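Local coordinates for putative lipoate-protein ligase A subunit 2 (Thermoplasma acidophilum DSM 1728, PDB 3R07) that is the putative second subunit of a lipoate-protein ligase A, a small alpha/beta protein related to the C-terminal domain of bacterial lipoate protein ligases, at residues B[12-17]-B[81-86]; B[31-36]-B[53-58]. All coordinates share one frame; numbering follows the deposited sequence. Where two conformers were deposited one is given.

How the interactions relate
From the N terminus the chain runs through strand 5-13 and turns at 14-17 into strand 18-26, which pairs antiparallel with 5-13 and with 29-36. Interaction 1 starts at the first turn and closes the long loop, bringing 81-86, the start of helix 83-88, back to 12-17. Interaction 2 closes a shorter loop between 31-36 and 53-58, lying wholly within the longer one, so the two nest without crossing. Their centres are about 17 Å apart, on opposite sides of the chain's centre, but Phe-84 CE1 packs 4.3 Å from Ile-35 CG2. Together they fix the last helix and the end of helix 46-54 to the two strands that are outermost within this chain.

Interaction 1: B[12-17]-B[81-86]; sequences WKAKKG and PEDFIQ
Trp-12 and Asp-83 meet through a hydrogen bond from the indole NE1 to the carboxylate OD1, 2.8 Å long with an N-H...O angle of 157°. The acceptor lies close to the indole plane and offers its anti lone pair, the one turned away from OD2. The carboxylate is not coplanar with the ring; the two planes are 40° apart, and the side chains cross at about a right angle. Trp-12 CG stands anti to its backbone N (chi1 175°), which carries it out from the strand toward helix 83-88. A second bond grips the carboxylate: OD2 accepts from the backbone N of Glu-80, just before the segment, so each oxygen has its own N-H donor.

The apolar part falls on the indole face. Gln-86 CB sits over it in a CH-pi contact, 3.7 Å from the centroid of the five-membered ring of Trp-12, and Gln-86 CG continues toward the benzene half, 3.9 Å from Trp-12 CZ2. The amide beyond is steeply inclined to the ring plane. Asp-83 and Gln-86, three residues apart on helix 83-88, thus engage one indole at its edge and over its face. This is an antiparallel sheet with helices packed against it, and here the first turn of the last helix is joined to the end of strand 5-13. Ala-14 adds its methyl group: CB lies 3.5 Å from Asp-83 CG and also touches Val-79.

Backbone and lysine bonds shape the turn that follows Trp-12 and begins at Ala-14. Ala-14 N donates to Gly-17 O at 3.0 Å, while Lys-13 NZ reaches the same oxygen from the opposite face of its carbonyl plane. Lys-13 NZ also bonds Ala-14 O at 3.2 Å, and Lys-16 is tied by backbone hydrogen bonding to Gly-78.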
loop_
_atom_site.group_PDB
_atom_site.type_symbol
_atom_site.label_atom_id
_atom_site.label_comp_id
_atom_site.label_asym_id
_atom_site.label_seq_id
_atom_site.Cartn_x
_atom_site.Cartn_y
_atom_site.Cartn_z
ATOM N N TRP B 12 -3.766 -0.341 -17.783
ATOM C CA TRP B 12 -3.373 1.001 -18.170
ATOM C C TRP B 12 -2.396 1.631 -17.185
ATOM O O TRP B 12 -2.762 1.853 -16.039
ATOM C CB TRP B 12 -4.597 1.901 -18.348
ATOM C CG TRP B 12 -4.198 3.329 -18.623
ATOM C CD1 TRP B 12 -4.443 4.420 -17.828
ATOM C CD2 TRP B 12 -3.447 3.812 -19.752
ATOM N NE1 TRP B 12 -3.902 5.550 -18.396
ATOM C CE2 TRP B 12 -3.285 5.210 -19.577
ATOM C CE3 TRP B 12 -2.899 3.203 -20.900
ATOM C CZ2 TRP B 12 -2.597 6.018 -20.520
ATOM C CZ3 TRP B 12 -2.219 4.003 -21.833
ATOM C CH2 TRP B 12 -2.071 5.394 -21.633
ATOM N N LYS B 13 -1.163 1.904 -17.632
ATOM C CA LYS B 13 -0.189 2.660 -16.835
ATOM C C LYS B 13 -0.617 4.111 -16.753
ATOM O O LYS B 13 -0.820 4.762 -17.774
ATOM C CB LYS B 13 1.227 2.575 -17.413
ATOM C CG LYS B 13 2.129 1.423 -16.879
ATOM C CD LYS B 13 2.453 1.537 -15.367
ATOM C CE LYS B 13 3.382 2.721 -15.032
ATOM N NZ LYS B 13 3.033 3.378 -13.728
ATOM N N ALA B 14 -0.811 4.597 -15.535
ATOM C CA ALA B 14 -0.997 6.019 -15.290
ATOM C C ALA B 14 0.361 6.574 -14.825
ATOM O O ALA B 14 1.365 5.838 -14.852
ATOM C CB ALA B 14 -2.084 6.242 -14.245
ATOM N N LYS B 15 0.407 7.841 -14.398
ATOM C CA LYS B 15 1.680 8.411 -13.945
ATOM C C LYS B 15 2.141 7.744 -12.648
ATOM O O LYS B 15 3.296 7.332 -12.539
ATOM C CB LYS B 15 1.651 9.945 -13.836
ATOM C CG LYS B 15 2.971 10.610 -14.305
ATOM C CD LYS B 15 3.130 12.058 -13.789
ATOM C CE LYS B 15 4.480 12.683 -14.215
ATOM N NZ LYS B 15 4.997 13.681 -13.213
ATOM N N LYS B 16 1.253 7.613 -11.670
ATOM C CA LYS B 16 1.521 6.618 -10.632
ATOM C C LYS B 16 0.415 5.546 -10.523
ATOM O O LYS B 16 -0.717 5.831 -10.119
ATOM C CB LYS B 16 1.882 7.259 -9.280
ATOM C CG LYS B 16 2.647 6.297 -8.320
ATOM C CD LYS B 16 3.897 5.632 -8.985
ATOM C CE LYS B 16 4.403 4.401 -8.203
ATOM N NZ LYS B 16 5.080 4.766 -6.905
ATOM N N GLY B 17 0.742 4.319 -10.917
ATOM C CA GLY B 17 -0.224 3.236 -10.815
ATOM C C GLY B 17 -0.639 2.524 -12.090
ATOM O O GLY B 17 -0.163 2.823 -13.187
ATOM N N PRO B 81 -8.443 11.958 -14.004
ATOM C CA PRO B 81 -9.702 11.407 -14.536
ATOM C C PRO B 81 -9.622 10.881 -15.985
ATOM O O PRO B 81 -10.404 10.015 -16.366
ATOM C CB PRO B 81 -10.682 12.589 -14.433
ATOM C CG PRO B 81 -9.807 13.803 -14.468
ATOM C CD PRO B 81 -8.560 13.397 -13.712
ATOM N N GLU B 82 -8.688 11.391 -16.779
ATOM C CA GLU B 82 -8.534 10.906 -18.142
ATOM C C GLU B 82 -7.739 9.591 -18.184
ATOM O O GLU B 82 -7.546 9.014 -19.251
ATOM C CB GLU B 82 -7.988 12.004 -19.101
ATOM C CG GLU B 82 -6.561 12.562 -18.821
ATOM C CD GLU B 82 -6.495 13.694 -17.761
ATOM O OE1 GLU B 82 -7.545 14.143 -17.251
ATOM O OE2 GLU B 82 -5.368 14.130 -17.435
ATOM N N ASP B 83 -7.299 9.116 -17.017
ATOM C CA ASP B 83 -6.667 7.790 -16.886
ATOM C C ASP B 83 -7.694 6.649 -16.815
ATOM O O ASP B 83 -7.469 5.573 -17.357
ATOM C CB ASP B 83 -5.755 7.736 -15.658
ATOM C CG ASP B 83 -4.375 8.327 -15.913
ATOM O OD1 ASP B 83 -3.651 7.821 -16.804
ATOM O OD2 ASP B 83 -4.001 9.283 -15.190
ATOM N N PHE B 84 -8.808 6.884 -16.128
ATOM C CA PHE B 84 -9.929 5.943 -16.120
ATOM C C PHE B 84 -10.681 5.927 -17.459
ATOM O O PHE B 84 -11.475 5.019 -17.724
ATOM C CB PHE B 84 -10.894 6.260 -14.979
ATOM C CG PHE B 84 -10.352 5.927 -13.626
ATOM C CD1 PHE B 84 -10.439 4.630 -13.127
ATOM C CD2 PHE B 84 -9.754 6.903 -12.844
ATOM C CE1 PHE B 84 -9.939 4.310 -11.867
ATOM C CE2 PHE B 84 -9.253 6.592 -11.582
ATOM C CZ PHE B 84 -9.341 5.290 -11.092
ATOM N N ILE B 85 -10.429 6.943 -18.287
ATOM C CA ILE B 85 -10.929 6.998 -19.657
ATOM C C ILE B 85 -10.110 6.060 -20.547
ATOM O O ILE B 85 -10.680 5.201 -21.211
ATOM C CB ILE B 85 -10.976 8.468 -20.174
ATOM C CG1 ILE B 85 -12.304 9.101 -19.748
ATOM C CG2 ILE B 85 -10.777 8.568 -21.703
ATOM C CD1 ILE B 85 -12.158 10.457 -19.098
ATOM N N GLN B 86 -8.784 6.198 -20.538
ATOM C CA GLN B 86 -7.928 5.283 -21.288
ATOM C C GLN B 86 -8.115 3.820 -20.854
ATOM O O GLN B 86 -8.144 2.923 -21.695
ATOM C CB GLN B 86 -6.443 5.686 -21.212
ATOM C CG GLN B 86 -6.047 6.965 -21.981
ATOM C CD GLN B 86 -6.753 7.113 -23.331
ATOM O OE1 GLN B 86 -7.531 8.045 -23.535
ATOM N NE2 GLN B 86 -6.492 6.189 -24.248
#

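Interaction 2: B[31-36]-B[53-58]; sequences KDIHIS and MLRGSS
Arg-55 reaches over the strand to Asp-32, and its NH1 donates to Asp-32 OD1 over 3.0 Å in a salt bridge with a bent N-H...O angle of 134°. The two side chains run alongside each other in the same direction, but their flat groups are nearly perpendicular, 83° between carboxylate and guanidinium. NH1 meets OD1 almost along the C-O bond direction, and the oxygen is tilted from the guanidinium plane. The arginine's aliphatic part also touches the strand, Arg-55 CD lying 3.3 Å from Lys-31 O. Beside this polar pair is an apolar one: Ile-33 CD1 packs on Leu-54 CD1 at 3.6 Å, with Ile-35 CD1 farther off at 4.4 Å from the same methyl.

The next shell positions these groups. Asp-32 OD1 also accepts from Ile-33 N, 2.9 Å away and above the carboxylate plane, so two donors hold one oxygen. Arg-55 bends at chi3 (46°), which turns NE out of the line of an otherwise extended chain; NH2 is engaged by a salt bridge to Asp-52, so the two terminal nitrogens each have a carboxylate partner. The strand carries a classic beta bulge here, with Lys-31 and Asp-32 opposite the single residue Asp-24. Arg-55 is the first residue to leave helical geometry, a cis peptide joins it to Gly-56, and Ser-57 N bonds Leu-54 O at 2.7 Å.

Leu-54 extends the apolar layer toward Ile-62 and Ile-65 of helix 62-70, and both it and Ile-33 touch Leu-88, so the end of helix 46-54 lies on strand 29-36 with helices 62-70 and 83-88 packed beside it.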
loop_
_atom_site.group_PDB
_atom_site.type_symbol
_atom_site.label_atom_id
_atom_site.label_comp_id
_atom_site.label_asym_id
_atom_site.label_seq_id
_atom_site.Cartn_x
_atom_site.Cartn_y
_atom_site.Cartn_z
ATOM N N LYS B 31 -22.958 -4.579 -18.792
ATOM C CA LYS B 31 -23.673 -5.575 -18.015
ATOM C C LYS B 31 -22.973 -5.746 -16.682
ATOM O O LYS B 31 -23.615 -5.871 -15.639
ATOM C CB LYS B 31 -23.719 -6.898 -18.780
ATOM C CG LYS B 31 -24.525 -7.994 -18.120
ATOM C CD LYS B 31 -24.621 -9.236 -19.005
ATOM C CE LYS B 31 -25.404 -10.343 -18.268
ATOM N NZ LYS B 31 -25.825 -11.483 -19.165
ATOM N N ASP B 32 -21.644 -5.778 -16.736
ATOM C CA ASP B 32 -20.826 -5.808 -15.547
ATOM C C ASP B 32 -19.500 -5.083 -15.734
ATOM O O ASP B 32 -19.032 -4.877 -16.867
ATOM C CB ASP B 32 -20.578 -7.229 -15.082
ATOM C CG ASP B 32 -20.572 -7.337 -13.568
ATOM O OD1 ASP B 32 -20.601 -6.275 -12.884
ATOM O OD2 ASP B 32 -20.558 -8.486 -13.060
ATOM N N ILE B 33 -18.913 -4.681 -14.606
ATOM C CA ILE B 33 -17.609 -4.043 -14.604
ATOM C C ILE B 33 -16.880 -4.321 -13.288
ATOM O O ILE B 33 -17.483 -4.417 -12.211
ATOM C CB ILE B 33 -17.684 -2.508 -14.996
ATOM C CG1 ILE B 33 -16.296 -1.848 -14.977
ATOM C CG2 ILE B 33 -18.727 -1.751 -14.160
ATOM C CD1 ILE B 33 -16.248 -0.466 -15.552
ATOM N N HIS B 34 -15.573 -4.497 -13.400
ATOM C CA HIS B 34 -14.745 -4.708 -12.246
ATOM C C HIS B 34 -13.505 -3.880 -12.470
ATOM O O HIS B 34 -12.846 -4.019 -13.489
ATOM C CB HIS B 34 -14.469 -6.203 -12.042
ATOM C CG HIS B 34 -13.264 -6.490 -11.196
ATOM N ND1 HIS B 34 -13.202 -6.188 -9.845
ATOM C CD2 HIS B 34 -12.071 -7.058 -11.511
ATOM C CE1 HIS B 34 -12.018 -6.548 -9.374
ATOM N NE2 HIS B 34 -11.316 -7.082 -10.364
ATOM N N ILE B 35 -13.237 -2.957 -11.552
ATOM C CA ILE B 35 -12.038 -2.131 -11.613
ATOM C C ILE B 35 -11.078 -2.520 -10.479
ATOM O O ILE B 35 -11.480 -2.675 -9.325
ATOM C CB ILE B 35 -12.361 -0.638 -11.522
ATOM C CG1 ILE B 35 -13.465 -0.267 -12.515
ATOM C CG2 ILE B 35 -11.123 0.180 -11.784
ATOM C CD1 ILE B 35 -14.054 1.117 -12.333
ATOM N N SER B 36 -9.802 -2.692 -10.814
ATOM C CA SER B 36 -8.846 -3.105 -9.815
ATOM C C SER B 36 -7.495 -2.497 -10.111
ATOM O O SER B 36 -7.351 -1.730 -11.046
ATOM C CB SER B 36 -8.774 -4.629 -9.729
ATOM O OG SER B 36 -8.279 -5.200 -10.920
ATOM N N MET B 53 -22.074 2.967 -10.963
ATOM C CA MET B 53 -22.507 4.020 -11.862
ATOM C C MET B 53 -22.411 3.576 -13.305
ATOM O O MET B 53 -23.359 3.738 -14.060
ATOM C CB MET B 53 -21.695 5.293 -11.621
ATOM C CG MET B 53 -22.091 6.002 -10.318
ATOM S SD MET B 53 -21.002 7.376 -9.895
ATOM C CE MET B 53 -21.993 8.082 -8.565
ATOM N N LEU B 54 -21.276 2.990 -13.669
ATOM C CA LEU B 54 -21.067 2.446 -15.005
ATOM C C LEU B 54 -22.009 1.270 -15.351
ATOM O O LEU B 54 -22.433 1.136 -16.501
ATOM C CB LEU B 54 -19.596 2.078 -15.200
ATOM C CG LEU B 54 -18.637 3.273 -15.226
ATOM C CD1 LEU B 54 -17.242 2.932 -14.690
ATOM C CD2 LEU B 54 -18.536 3.847 -16.613
ATOM N N ARG B 55 -22.345 0.447 -14.358
ATOM C CA ARG B 55 -23.308 -0.646 -14.510
ATOM C C ARG B 55 -24.799 -0.214 -14.306
ATOM O O ARG B 55 -25.188 0.222 -13.208
ATOM C CB ARG B 55 -22.934 -1.764 -13.530
ATOM C CG ARG B 55 -23.625 -3.106 -13.793
ATOM C CD ARG B 55 -23.254 -4.236 -12.803
ATOM N NE ARG B 55 -23.282 -3.766 -11.430
ATOM C CZ ARG B 55 -22.208 -3.604 -10.661
ATOM N NH1 ARG B 55 -21.009 -3.919 -11.118
ATOM N NH2 ARG B 55 -22.339 -3.132 -9.428
ATOM N N GLY B 56 -25.647 -0.281 -15.337
ATOM C CA GLY B 56 -25.272 -0.433 -16.721
ATOM C C GLY B 56 -25.724 0.805 -17.464
ATOM O O GLY B 56 -26.913 1.047 -17.628
ATOM N N SER B 57 -24.755 1.605 -17.872
ATOM C CA SER B 57 -24.961 2.734 -18.749
ATOM C C SER B 57 -24.539 2.287 -20.122
ATOM O O SER B 57 -24.419 1.102 -20.380
ATOM C CB SER B 57 -24.063 3.894 -18.317
ATOM O OG SER B 57 -24.271 4.235 -16.957
ATOM N N SER B 58 -24.274 3.240 -20.998
ATOM C CA SER B 58 -23.880 2.938 -22.356
ATOM C C SER B 58 -22.454 3.350 -22.583
ATOM O O SER B 58 -22.073 4.471 -22.275
ATOM C CB SER B 58 -24.798 3.645 -23.355
ATOM O OG SER B 58 -25.975 2.882 -23.577
#